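Local coordinates for protein choline dehydrogenase and related flavoproteins (Aspergillus oryzae, PDB 3Q9T) that oxidises formate as a flavoenzyme of the glucose-methanol-choline oxidoreductase family, with 8-formyl-FAD at its catalytic site, at residues Gly321-Asp324 against Val325-His329; Pro331-Asp334 against Ala335-Ala339; Ala167-Arg170 against Glu171-Lys175; Glu462-Arg465 against Phe466-Leu470. All coordinates share one frame; numbering follows the deposited sequence.

Contact 1 of 4, residues Gly321-Asp324 against Val325-His329; sequences GMDD and VLLRH
R328 folds back over the short helix 323-327 to meet D324 and D323. Its CB and CG pass beside D323 O, the carbonyl that accepts the backbone amides of both L327 and R328. With CG anti to the carbonyl carbon (chi1 -65°) and a bend at chi3, the chain turns towards the start of the helix. NE then donates to D324 OD1 at 3.0 Å, using the anti lone pair of that oxygen, and NH2 reaches the same D324 OD1 at 3.1 Å, so the carboxylate is gripped side-on through one oxygen. That oxygen lies in the guanidinium plane, although the two flat groups are turned 51° apart. D323 C lies over one guanidinium face, toward its rim, with D323 CB 3.8 Å from R328 NH2. NH1 continues outward to G414 O, while D324 OD2 is taken by K332. The short helix widens into a pi-type turn at 325-327, and R328 N bonds to D323 O, five residues back, at 3.2 Å. On another flank M322 CE packs on V325 CB at 3.7 Å, and M322 CB meets L326 CD1 at 4.1 Å. The buried carboxylate of D323 is held by the backbone amides of F400 and H416. A water bridges D324 O and R328 O.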
ATOM      1  N   GLY A 321      28.400   8.790  12.620  1.00 17.28           N
ATOM      2  CA  GLY A 321      27.119   9.322  12.215  1.00 18.94           C
ATOM      3  C   GLY A 321      26.661  10.243  13.321  1.00 20.53           C
ATOM      4  O   GLY A 321      27.270  10.268  14.374  1.00 25.97           O
ATOM      5  N   MET A 322      25.585  10.982  13.093  1.00 21.58           N
ATOM      6  CA  MET A 322      25.172  12.030  14.010  1.00 19.79           C
ATOM      7  C   MET A 322      24.032  11.648  14.946  1.00 23.51           C
ATOM      8  O   MET A 322      23.542  12.486  15.710  1.00 27.66           O
ATOM      9  CB  MET A 322      24.806  13.266  13.196  1.00 21.90           C
ATOM     10  CG  MET A 322      25.995  13.829  12.424  1.00 20.12           C
ATOM     11  SD  MET A 322      27.266  14.406  13.557  1.00 27.27           S
ATOM     12  CE  MET A 322      26.332  15.572  14.567  1.00 21.34           C
ATOM     13  N   ASP A 323      23.608  10.388  14.890  1.00 19.73           N
ATOM     14  CA  ASP A 323      22.469   9.925  15.678  1.00 24.21           C
ATOM     15  C   ASP A 323      22.561  10.313  17.153  1.00 32.31           C
ATOM     16  O   ASP A 323      21.580  10.765  17.757  1.00 25.14           O
ATOM     17  CB  ASP A 323      22.315   8.405  15.558  1.00 19.82           C
ATOM     18  CG  ASP A 323      22.252   7.936  14.109  1.00 26.36           C
ATOM     19  OD1 ASP A 323      23.167   8.272  13.321  1.00 22.74           O
ATOM     20  OD2 ASP A 323      21.281   7.232  13.760  1.00 20.58           O
ATOM     21  N   ASP A 324      23.737  10.124  17.741  1.00 28.71           N
ATOM     22  CA  ASP A 324      23.882  10.310  19.185  1.00 35.58           C
ATOM     23  C   ASP A 324      23.873  11.785  19.583  1.00 31.84           C
ATOM     24  O   ASP A 324      23.712  12.120  20.752  1.00 30.89           O
ATOM     25  CB  ASP A 324      25.148   9.632  19.702  1.00 28.15           C
ATOM     26  CG  ASP A 324      24.963   9.050  21.096  1.00 42.30           C
ATOM     27  OD1 ASP A 324      23.938   8.362  21.326  1.00 39.79           O
ATOM     28  OD2 ASP A 324      25.830   9.293  21.966  1.00 50.92           O
ATOM     29  N   VAL A 325      24.045  12.657  18.599  1.00 26.97           N
ATOM     30  CA  VAL A 325      24.083  14.082  18.854  1.00 24.94           C
ATOM     31  C   VAL A 325      22.743  14.730  18.540  1.00 31.56           C
ATOM     32  O   VAL A 325      22.236  15.531  19.322  1.00 29.18           O
ATOM     33  CB  VAL A 325      25.169  14.765  18.019  1.00 31.51           C
ATOM     34  CG1 VAL A 325      25.215  16.248  18.348  1.00 26.81           C
ATOM     35  CG2 VAL A 325      26.535  14.089  18.246  1.00 24.24           C
ATOM     36  N   LEU A 326      22.157  14.367  17.404  1.00 30.97           N
ATOM     37  CA  LEU A 326      20.958  15.048  16.940  1.00 24.43           C
ATOM     38  C   LEU A 326      19.655  14.295  17.200  1.00 31.74           C
ATOM     39  O   LEU A 326      18.619  14.910  17.476  1.00 30.92           O
ATOM     40  CB  LEU A 326      21.095  15.400  15.461  1.00 29.34           C
ATOM     41  CG  LEU A 326      22.204  16.416  15.181  1.00 29.74           C
ATOM     42  CD1 LEU A 326      22.465  16.555  13.676  1.00 24.56           C
ATOM     43  CD2 LEU A 326      21.843  17.754  15.806  1.00 26.03           C
ATOM     44  N   LEU A 327      19.708  12.971  17.130  1.00 25.11           N
ATOM     45  CA  LEU A 327      18.490  12.169  17.151  1.00 33.64           C
ATOM     46  C   LEU A 327      18.004  11.800  18.542  1.00 33.50           C
ATOM     47  O   LEU A 327      16.800  11.728  18.778  1.00 41.54           O
ATOM     48  CB  LEU A 327      18.675  10.884  16.343  1.00 32.76           C
ATOM     49  CG  LEU A 327      17.987  10.767  14.982  1.00 37.85           C
ATOM     50  CD1 LEU A 327      17.976   9.296  14.572  1.00 23.26           C
ATOM     51  CD2 LEU A 327      16.563  11.332  15.028  1.00 27.91           C
ATOM     52  N   ARG A 328      18.937  11.536  19.447  1.00 34.73           N
ATOM     53  CA  ARG A 328      18.599  11.031  20.769  1.00 35.64           C
ATOM     54  C   ARG A 328      18.691  12.139  21.802  1.00 39.00           C
ATOM     55  O   ARG A 328      19.529  13.033  21.697  1.00 42.94           O
ATOM     56  CB  ARG A 328      19.493   9.833  21.140  1.00 33.24           C
ATOM     57  CG  ARG A 328      19.262   8.625  20.234  1.00 30.23           C
ATOM     58  CD  ARG A 328      19.967   7.363  20.688  1.00 29.08           C
ATOM     59  NE  ARG A 328      21.366   7.332  20.269  1.00 33.24           N
ATOM     60  CZ  ARG A 328      21.800   6.732  19.164  1.00 30.97           C
ATOM     61  NH1 ARG A 328      20.940   6.107  18.360  1.00 27.00           N
ATOM     62  NH2 ARG A 328      23.096   6.754  18.868  1.00 32.22           N
ATOM     63  N   HIS A 329      17.810  12.098  22.790  1.00 42.32           N
ATOM     64  CA  HIS A 329      17.835  13.113  23.830  1.00 46.47           C
ATOM     65  C   HIS A 329      19.049  12.888  24.716  1.00 44.30           C
ATOM     66  O   HIS A 329      19.472  11.750  24.933  1.00 43.95           O
ATOM     67  CB  HIS A 329      16.547  13.091  24.666  1.00 49.71           C
ATOM     68  CG  HIS A 329      15.371  13.738  23.994  1.00 58.26           C
ATOM     69  ND1 HIS A 329      15.354  15.072  23.644  1.00 60.18           N
ATOM     70  CD2 HIS A 329      14.166  13.239  23.626  1.00 62.07           C
ATOM     71  CE1 HIS A 329      14.195  15.365  23.082  1.00 59.43           C
ATOM     72  NE2 HIS A 329      13.456  14.269  23.057  1.00 69.09           N
TER
HETATM   73  O   HOH W   1      22.133  13.413  22.618  1.00 32.71           O

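Contact 2 of 4, residues Pro331-Asp334 against Ala335-Ala339; sequences PKRD and AVVSA
P331 to S338 form the first two turns of helix 331-343, where P331 O accepts from A335 N at 2.8 Å. R333 O and D334 O accept in the same i to i+4 pattern from V337 N and S338 N, while the bonds from A335 N and V336 N to K332 O are both weak. The side-chain contact is between R333 and V337, one turn apart on the same flank. R333 has CG anti to the backbone N (chi1 -176°) and runs extended as far as NE; the guanidinium then turns at chi4, -91°, so that a flat face is presented to V337. The methyl CG2 of V337 sits over the centre of that face, 4.0 Å from R333 CZ, and also touches R333 CG at 3.8 Å. One branch of the valine therefore meets both the aliphatic root and the planar end of the arginine, the two side chains crossing at a slant. V336 and V337 also pack on V348, and V336 on P347, joining the helix to the loop that follows it. Because V337 CG2 lies over the guanidinium face and not at its edge, the contact is one of dispersion and shape: it uses none of the N-H groups of R333, which point around the rim of the plane.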
ATOM      1  N   PRO A 331      22.603  15.123  27.025  1.00 33.17           N
ATOM      2  CA  PRO A 331      23.499  16.275  27.130  1.00 34.77           C
ATOM      3  C   PRO A 331      24.149  16.638  25.799  1.00 29.91           C
ATOM      4  O   PRO A 331      24.221  17.827  25.492  1.00 36.62           O
ATOM      5  CB  PRO A 331      24.544  15.826  28.173  1.00 33.24           C
ATOM      6  CG  PRO A 331      24.212  14.399  28.511  1.00 34.58           C
ATOM      7  CD  PRO A 331      22.788  14.182  28.140  1.00 32.75           C
ATOM      8  N   LYS A 332      24.592  15.650  25.022  1.00 26.56           N
ATOM      9  CA  LYS A 332      25.167  15.921  23.705  1.00 29.20           C
ATOM     10  C   LYS A 332      24.232  16.773  22.850  1.00 28.76           C
ATOM     11  O   LYS A 332      24.654  17.772  22.261  1.00 31.69           O
ATOM     12  CB  LYS A 332      25.495  14.627  22.959  1.00 27.81           C
ATOM     13  CG  LYS A 332      26.777  13.940  23.382  1.00 34.66           C
ATOM     14  CD  LYS A 332      27.159  12.875  22.359  1.00 35.66           C
ATOM     15  CE  LYS A 332      27.905  11.725  22.992  1.00 43.99           C
ATOM     16  NZ  LYS A 332      28.356  10.772  21.943  1.00 41.52           N
ATOM     17  N   ARG A 333      22.966  16.377  22.781  1.00 26.67           N
ATOM     18  CA  ARG A 333      21.991  17.129  21.996  1.00 33.32           C
ATOM     19  C   ARG A 333      21.761  18.477  22.639  1.00 27.15           C
ATOM     20  O   ARG A 333      21.767  19.509  21.963  1.00 29.48           O
ATOM     21  CB  ARG A 333      20.649  16.386  21.859  1.00 30.84           C
ATOM     22  CG  ARG A 333      19.668  17.134  20.968  1.00 31.91           C
ATOM     23  CD  ARG A 333      18.357  16.423  20.769  1.00 40.96           C
ATOM     24  NE  ARG A 333      17.452  17.217  19.940  1.00 33.66           N
ATOM     25  CZ  ARG A 333      16.576  18.093  20.422  1.00 50.53           C
ATOM     26  NH1 ARG A 333      16.483  18.295  21.736  1.00 53.21           N
ATOM     27  NH2 ARG A 333      15.791  18.774  19.595  1.00 48.52           N
ATOM     28  N   ASP A 334      21.562  18.469  23.954  1.00 30.82           N
ATOM     29  CA  ASP A 334      21.371  19.718  24.683  1.00 31.41           C
ATOM     30  C   ASP A 334      22.456  20.732  24.356  1.00 29.11           C
ATOM     31  O   ASP A 334      22.174  21.911  24.170  1.00 26.35           O
ATOM     32  CB  ASP A 334      21.304  19.472  26.186  1.00 36.45           C
ATOM     33  CG  ASP A 334      19.953  18.947  26.621  1.00 42.66           C
ATOM     34  OD1 ASP A 334      18.951  19.235  25.921  1.00 43.67           O
ATOM     35  OD2 ASP A 334      19.894  18.249  27.660  1.00 50.86           O
ATOM     36  N   ALA A 335      23.691  20.261  24.251  1.00 25.50           N
ATOM     37  CA  ALA A 335      24.819  21.148  24.027  1.00 24.36           C
ATOM     38  C   ALA A 335      24.730  21.839  22.673  1.00 33.75           C
ATOM     39  O   ALA A 335      24.867  23.057  22.586  1.00 31.21           O
ATOM     40  CB  ALA A 335      26.143  20.376  24.151  1.00 24.96           C
ATOM     41  N   VAL A 336      24.510  21.064  21.613  1.00 30.64           N
ATOM     42  CA  VAL A 336      24.471  21.642  20.267  1.00 30.29           C
ATOM     43  C   VAL A 336      23.219  22.514  20.063  1.00 32.41           C
ATOM     44  O   VAL A 336      23.248  23.501  19.326  1.00 29.65           O
ATOM     45  CB  VAL A 336      24.618  20.568  19.157  1.00 25.48           C
ATOM     46  CG1 VAL A 336      26.023  19.952  19.202  1.00 26.02           C
ATOM     47  CG2 VAL A 336      23.562  19.493  19.299  1.00 26.27           C
ATOM     48  N   VAL A 337      22.135  22.153  20.740  1.00 28.31           N
ATOM     49  CA  VAL A 337      20.906  22.926  20.702  1.00 27.33           C
ATOM     50  C   VAL A 337      21.112  24.279  21.406  1.00 37.72           C
ATOM     51  O   VAL A 337      20.607  25.308  20.960  1.00 33.20           O
ATOM     52  CB  VAL A 337      19.741  22.138  21.353  1.00 30.45           C
ATOM     53  CG1 VAL A 337      18.516  23.010  21.529  1.00 27.78           C
ATOM     54  CG2 VAL A 337      19.392  20.922  20.511  1.00 28.55           C
ATOM     55  N   SER A 338      21.868  24.277  22.500  1.00 36.67           N
ATOM     56  CA  SER A 338      22.112  25.511  23.235  1.00 30.18           C
ATOM     57  C   SER A 338      22.993  26.463  22.420  1.00 29.69           C
ATOM     58  O   SER A 338      22.745  27.665  22.370  1.00 36.75           O
ATOM     59  CB  SER A 338      22.721  25.206  24.605  1.00 31.88           C
ATOM     60  OG  SER A 338      23.161  26.391  25.244  1.00 53.61           O
ATOM     61  N   ALA A 339      24.015  25.917  21.774  1.00 26.37           N
ATOM     62  CA  ALA A 339      24.851  26.686  20.859  1.00 27.16           C
ATOM     63  C   ALA A 339      24.072  27.271  19.675  1.00 39.49           C
ATOM     64  O   ALA A 339      24.305  28.415  19.263  1.00 35.82           O
ATOM     65  CB  ALA A 339      26.000  25.824  20.341  1.00 28.06           C
TER

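Contact 3 of 4, residues Ala167-Arg170 against Glu171-Lys175; sequences APFR and ENLTK
N172 and T174 each reach back one turn to a carbonyl of the first turn of helix 167-179, to P168 O and R170 O respectively. N172 ND2 donates to P168 O at 2.8 Å, from above the carbonyl plane, while N172 N reaches the same oxygen at 3.0 Å from the opposite face. R170 O is held in the same double fashion, by T174 N at 2.9 Å and T174 OG1 at 2.9 Å, again from opposite faces. The threonine hydroxyl gets there because OG1 lies beside the backbone N (chi1 -66°). On the buried flank F169 and L173 lie side by side and point the same way, with F169 CE1 and L173 CD2 4.2 Å apart. Further out, L173 packs on L355 of strand 353-358 and on L470 and L471 of helix 454-473. R170 doubles back towards the helix start, one guanidinium face passing over A167 CA, and its NH1 forms a salt bridge with E354 and a hydrogen bond with I163 O. P168 O and R170 O thus each take a side-chain donor without giving up the regular helical bond, and N172 ND2 and T174 OG1 are tied to carbonyls of the preceding turn of the same helix.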
ATOM      1  N   ALA A 167      34.266  14.737   9.850  1.00 18.99           N
ATOM      2  CA  ALA A 167      35.462  14.739   8.999  1.00 28.64           C
ATOM      3  C   ALA A 167      36.057  13.338   8.734  1.00 21.55           C
ATOM      4  O   ALA A 167      36.350  12.998   7.584  1.00 28.82           O
ATOM      5  CB  ALA A 167      36.540  15.716   9.548  1.00 23.39           C
ATOM      6  N   PRO A 168      36.247  12.527   9.791  1.00 22.46           N
ATOM      7  CA  PRO A 168      36.702  11.135   9.605  1.00 23.63           C
ATOM      8  C   PRO A 168      35.779  10.315   8.683  1.00 26.84           C
ATOM      9  O   PRO A 168      36.245   9.516   7.862  1.00 20.38           O
ATOM     10  CB  PRO A 168      36.667  10.567  11.024  1.00 22.69           C
ATOM     11  CG  PRO A 168      36.904  11.761  11.907  1.00 23.31           C
ATOM     12  CD  PRO A 168      36.148  12.884  11.221  1.00 24.09           C
ATOM     13  N   PHE A 169      34.477  10.524   8.825  1.00 27.19           N
ATOM     14  CA  PHE A 169      33.483   9.912   7.944  1.00 21.61           C
ATOM     15  C   PHE A 169      33.710  10.354   6.497  1.00 23.74           C
ATOM     16  O   PHE A 169      33.889   9.524   5.596  1.00 24.67           O
ATOM     17  CB  PHE A 169      32.082  10.278   8.449  1.00 27.60           C
ATOM     18  CG  PHE A 169      30.976  10.019   7.469  1.00 30.92           C
ATOM     19  CD1 PHE A 169      30.619  10.983   6.538  1.00 22.71           C
ATOM     20  CD2 PHE A 169      30.257   8.826   7.506  1.00 28.58           C
ATOM     21  CE1 PHE A 169      29.584  10.751   5.638  1.00 23.37           C
ATOM     22  CE2 PHE A 169      29.215   8.596   6.608  1.00 25.64           C
ATOM     23  CZ  PHE A 169      28.873   9.561   5.684  1.00 19.84           C
ATOM     24  N   ARG A 170      33.759  11.664   6.268  1.00 22.24           N
ATOM     25  CA  ARG A 170      34.011  12.155   4.910  1.00 19.73           C
ATOM     26  C   ARG A 170      35.309  11.611   4.320  1.00 22.24           C
ATOM     27  O   ARG A 170      35.374  11.267   3.124  1.00 24.44           O
ATOM     28  CB  ARG A 170      34.005  13.686   4.861  1.00 21.16           C
ATOM     29  CG  ARG A 170      32.682  14.310   5.320  1.00 23.41           C
ATOM     30  CD  ARG A 170      32.656  15.793   4.999  1.00 21.69           C
ATOM     31  NE  ARG A 170      33.666  16.533   5.741  1.00 22.10           N
ATOM     32  CZ  ARG A 170      33.493  17.000   6.975  1.00 26.99           C
ATOM     33  NH1 ARG A 170      32.341  16.809   7.616  1.00 21.83           N
ATOM     34  NH2 ARG A 170      34.474  17.660   7.570  1.00 26.35           N
ATOM     35  N   GLU A 171      36.346  11.539   5.151  1.00 23.63           N
ATOM     36  CA  GLU A 171      37.664  11.101   4.679  1.00 29.43           C
ATOM     37  C   GLU A 171      37.643   9.625   4.263  1.00 20.59           C
ATOM     38  O   GLU A 171      38.173   9.258   3.215  1.00 29.26           O
ATOM     39  CB  GLU A 171      38.734  11.370   5.743  1.00 27.21           C
ATOM     40  CG  GLU A 171      39.681  10.199   5.996  1.00 50.27           C
ATOM     41  CD  GLU A 171      41.088  10.437   5.462  1.00 67.50           C
ATOM     42  OE1 GLU A 171      41.226  10.899   4.305  1.00 71.38           O
ATOM     43  OE2 GLU A 171      42.057  10.159   6.204  1.00 65.89           O
ATOM     44  N   ASN A 172      36.999   8.784   5.068  1.00 23.91           N
ATOM     45  CA  ASN A 172      36.837   7.372   4.708  1.00 25.99           C
ATOM     46  C   ASN A 172      35.966   7.107   3.469  1.00 25.43           C
ATOM     47  O   ASN A 172      36.296   6.244   2.650  1.00 19.37           O
ATOM     48  CB  ASN A 172      36.341   6.575   5.896  1.00 23.58           C
ATOM     49  CG  ASN A 172      37.456   6.256   6.877  1.00 27.01           C
ATOM     50  OD1 ASN A 172      38.228   5.322   6.672  1.00 31.90           O
ATOM     51  ND2 ASN A 172      37.550   7.044   7.941  1.00 23.68           N
ATOM     52  N   LEU A 173      34.885   7.875   3.330  1.00 18.98           N
ATOM     53  CA  LEU A 173      33.975   7.752   2.200  1.00 18.90           C
ATOM     54  C   LEU A 173      34.710   8.139   0.936  1.00 19.05           C
ATOM     55  O   LEU A 173      34.550   7.512  -0.110  1.00 19.38           O
ATOM     56  CB  LEU A 173      32.745   8.661   2.400  1.00 18.83           C
ATOM     57  CG  LEU A 173      31.646   8.680   1.320  1.00 28.85           C
ATOM     58  CD1 LEU A 173      31.238   7.268   0.921  1.00 21.88           C
ATOM     59  CD2 LEU A 173      30.399   9.515   1.736  1.00 19.37           C
ATOM     60  N   THR A 174      35.524   9.186   1.045  1.00 22.60           N
ATOM     61  CA  THR A 174      36.295   9.663  -0.091  1.00 23.08           C
ATOM     62  C   THR A 174      37.297   8.594  -0.533  1.00 23.18           C
ATOM     63  O   THR A 174      37.386   8.254  -1.724  1.00 20.54           O
ATOM     64  CB  THR A 174      37.000  11.010   0.221  1.00 20.89           C
ATOM     65  OG1 THR A 174      36.008  12.031   0.411  1.00 23.69           O
ATOM     66  CG2 THR A 174      37.930  11.412  -0.926  1.00 17.78           C
ATOM     67  N   LYS A 175      38.020   8.047   0.439  1.00 19.60           N
ATOM     68  CA  LYS A 175      38.986   6.976   0.179  1.00 25.59           C
ATOM     69  C   LYS A 175      38.289   5.784  -0.493  1.00 29.75           C
ATOM     70  O   LYS A 175      38.775   5.231  -1.490  1.00 22.87           O
ATOM     71  CB  LYS A 175      39.614   6.532   1.503  1.00 29.90           C
ATOM     72  CG  LYS A 175      41.113   6.312   1.481  1.00 43.55           C
ATOM     73  CD  LYS A 175      41.626   5.805   2.839  1.00 42.32           C
ATOM     74  CE  LYS A 175      41.618   6.892   3.903  1.00 50.80           C
ATOM     75  NZ  LYS A 175      41.898   6.359   5.270  1.00 52.65           N
TER

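Contact 4 of 4, residues Glu462-Arg465 against Phe466-Leu470; sequences EGIR and FSYDL
I464 and Y468 lie side by side, pointing the same way, on the flank of helix 454-473 that packs against strand 308-316 of the large mixed sheet. The branch that touches is I464 CG2, placed anti to the backbone N (chi1 -60° for CG1), and it meets the ring at Y468 CD2, 3.9 Å away. The same side of the ring is turned to the backbone: I464 O lies at its edge, near its plane, 3.5 Å from Y468 CD2, while Y468 N bonds to that oxygen. Beyond the helix the hydroxyl of Y468 bonds to E484, and the ring meets those of F312 and F472, the latter nearly parallel to it. S467 turns OG back along the helix to G463 O at 2.8 Å, alongside the bond from S467 N, so this buried carbonyl serves two donors. On a different flank, in one of the two conformers modelled for R465, the chain bends at chi3 and sets the guanidinium side-on to E462, R465 NE reaching E462 OE1 and R465 NH2 reaching E462 OE2, each at 3.0 Å. D469 approaches R465 through the backbone, D469 N donating almost straight to R465 O at an angle of 178°.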
ATOM      1  N   GLU A 462      21.165  -2.904  -9.197  1.00 25.33           N
ATOM      2  CA  GLU A 462      22.600  -2.745  -9.429  1.00 21.90           C
ATOM      3  C   GLU A 462      23.209  -1.501  -8.783  1.00 19.00           C
ATOM      4  O   GLU A 462      24.408  -1.475  -8.519  1.00 16.91           O
ATOM      5  CB  GLU A 462      22.914  -2.802 -10.925  1.00 19.83           C
ATOM      6  CG  GLU A 462      22.594  -4.172 -11.533  1.00 24.14           C
ATOM      7  CD  GLU A 462      23.245  -5.299 -10.749  1.00 25.34           C
ATOM      8  OE1 GLU A 462      24.423  -5.138 -10.372  1.00 20.76           O
ATOM      9  OE2 GLU A 462      22.579  -6.321 -10.486  1.00 23.03           O
ATOM     10  N   GLY A 463      22.395  -0.475  -8.526  1.00 17.24           N
ATOM     11  CA  GLY A 463      22.896   0.720  -7.864  1.00 16.39           C
ATOM     12  C   GLY A 463      23.009   0.524  -6.361  1.00 18.88           C
ATOM     13  O   GLY A 463      23.836   1.142  -5.697  1.00 17.73           O
ATOM     14  N   ILE A 464      22.134  -0.315  -5.814  1.00 16.28           N
ATOM     15  CA  ILE A 464      22.296  -0.809  -4.465  1.00 14.73           C
ATOM     16  C   ILE A 464      23.589  -1.651  -4.402  1.00 15.74           C
ATOM     17  O   ILE A 464      24.393  -1.479  -3.495  1.00 15.32           O
ATOM     18  CB  ILE A 464      21.070  -1.652  -4.038  1.00 17.21           C
ATOM     19  CG1 ILE A 464      19.792  -0.803  -4.088  1.00 19.19           C
ATOM     20  CG2 ILE A 464      21.253  -2.224  -2.632  1.00 15.40           C
ATOM     21  CD1 ILE A 464      18.502  -1.618  -3.833  1.00 15.67           C
ATOM     22  N   ARG A 465      23.816  -2.536  -5.373  1.00 16.15           N
ATOM     23  CA  ARG A 465      25.027  -3.364  -5.335  1.00 17.77           C
ATOM     24  C   ARG A 465      26.283  -2.476  -5.385  1.00 22.12           C
ATOM     25  O   ARG A 465      27.179  -2.611  -4.551  1.00 17.13           O
ATOM     26  CB  ARG A 465      25.044  -4.412  -6.446  1.00 17.62           C
ATOM     27  CG  ARG A 465      26.074  -5.541  -6.203  1.00 19.25           C
ATOM     28  CD  ARG A 465      26.212  -6.443  -7.431  1.00 17.47           C
ATOM     29  NE  ARG A 465      24.903  -6.793  -7.969  1.00 19.06           N
ATOM     30  CZ  ARG A 465      24.075  -7.676  -7.419  1.00 21.10           C
ATOM     31  NH1 ARG A 465      24.425  -8.320  -6.307  1.00 21.08           N
ATOM     32  NH2 ARG A 465      22.890  -7.910  -7.979  1.00 16.64           N
ATOM     33  N   PHE A 466      26.332  -1.555  -6.343  1.00 21.29           N
ATOM     34  CA  PHE A 466      27.422  -0.586  -6.399  1.00 21.01           C
ATOM     35  C   PHE A 466      27.647   0.101  -5.045  1.00 21.69           C
ATOM     36  O   PHE A 466      28.787   0.227  -4.606  1.00 21.61           O
ATOM     37  CB  PHE A 466      27.155   0.456  -7.482  1.00 16.80           C
ATOM     38  CG  PHE A 466      28.076   1.643  -7.432  1.00 20.61           C
ATOM     39  CD1 PHE A 466      29.096   1.783  -8.364  1.00 22.31           C
ATOM     40  CD2 PHE A 466      27.910   2.634  -6.465  1.00 21.52           C
ATOM     41  CE1 PHE A 466      29.944   2.882  -8.329  1.00 23.78           C
ATOM     42  CE2 PHE A 466      28.749   3.731  -6.419  1.00 18.62           C
ATOM     43  CZ  PHE A 466      29.769   3.862  -7.354  1.00 21.74           C
ATOM     44  N   SER A 467      26.570   0.543  -4.388  1.00 17.12           N
ATOM     45  CA  SER A 467      26.703   1.229  -3.105  1.00 19.86           C
ATOM     46  C   SER A 467      27.259   0.321  -2.014  1.00 22.10           C
ATOM     47  O   SER A 467      28.058   0.767  -1.183  1.00 21.25           O
ATOM     48  CB  SER A 467      25.377   1.845  -2.634  1.00 17.43           C
ATOM     49  OG  SER A 467      24.861   2.739  -3.592  1.00 16.83           O
ATOM     50  N   TYR A 468      26.812  -0.936  -2.011  1.00 18.98           N
ATOM     51  CA  TYR A 468      27.280  -1.944  -1.057  1.00 20.78           C
ATOM     52  C   TYR A 468      28.768  -2.271  -1.245  1.00 21.84           C
ATOM     53  O   TYR A 468      29.538  -2.294  -0.278  1.00 18.02           O
ATOM     54  CB  TYR A 468      26.408  -3.210  -1.144  1.00 15.89           C
ATOM     55  CG  TYR A 468      25.336  -3.234  -0.084  1.00 21.00           C
ATOM     56  CD1 TYR A 468      25.409  -4.118   0.994  1.00 23.63           C
ATOM     57  CD2 TYR A 468      24.278  -2.333  -0.125  1.00 20.60           C
ATOM     58  CE1 TYR A 468      24.434  -4.127   1.987  1.00 23.24           C
ATOM     59  CE2 TYR A 468      23.292  -2.334   0.861  1.00 21.99           C
ATOM     60  CZ  TYR A 468      23.377  -3.229   1.914  1.00 19.05           C
ATOM     61  OH  TYR A 468      22.410  -3.230   2.888  1.00 15.04           O
ATOM     62  N   ASP A 469      29.168  -2.499  -2.493  1.00 21.78           N
ATOM     63  CA  ASP A 469      30.586  -2.673  -2.825  1.00 27.00           C
ATOM     64  C   ASP A 469      31.428  -1.533  -2.280  1.00 22.49           C
ATOM     65  O   ASP A 469      32.465  -1.749  -1.659  1.00 28.06           O
ATOM     66  CB  ASP A 469      30.774  -2.737  -4.339  1.00 25.46           C
ATOM     67  CG  ASP A 469      30.241  -4.008  -4.928  1.00 20.76           C
ATOM     68  OD1 ASP A 469      29.959  -4.935  -4.149  1.00 23.29           O
ATOM     69  OD2 ASP A 469      30.109  -4.085  -6.163  1.00 24.96           O
ATOM     70  N   LEU A 470      30.963  -0.316  -2.516  1.00 20.30           N
ATOM     71  CA  LEU A 470      31.695   0.888  -2.144  1.00 23.02           C
ATOM     72  C   LEU A 470      31.915   0.931  -0.638  1.00 22.84           C
ATOM     73  O   LEU A 470      32.991   1.268  -0.152  1.00 20.90           O
ATOM     74  CB  LEU A 470      30.874   2.099  -2.596  1.00 19.30           C
ATOM     75  CG  LEU A 470      31.260   3.581  -2.546  1.00 29.52           C
ATOM     76  CD1 LEU A 470      30.357   4.316  -1.579  1.00 22.06           C
ATOM     77  CD2 LEU A 470      32.746   3.869  -2.299  1.00 20.43           C
TER

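From the N terminus, contact 3 comes first, on helix 167-179, followed by contacts 1 and 2 on the successive helices 323-327 and 331-343, and finally by contact 4 on helix 454-473. Each closes only a local turn; all four run in series, with none nested or crossed. Contacts 1 and 2 touch directly: D324 OD2 and K332 NZ form a salt bridge of 2.9 Å that ties the two helices across their short connection. Contacts 3 and 4 meet through L173 CD1 and L470 CD1, 4.0 Å apart, bringing together helices distant in sequence. Contact 1 approaches contact 3 to about 5 Å between nearest atoms, without touching.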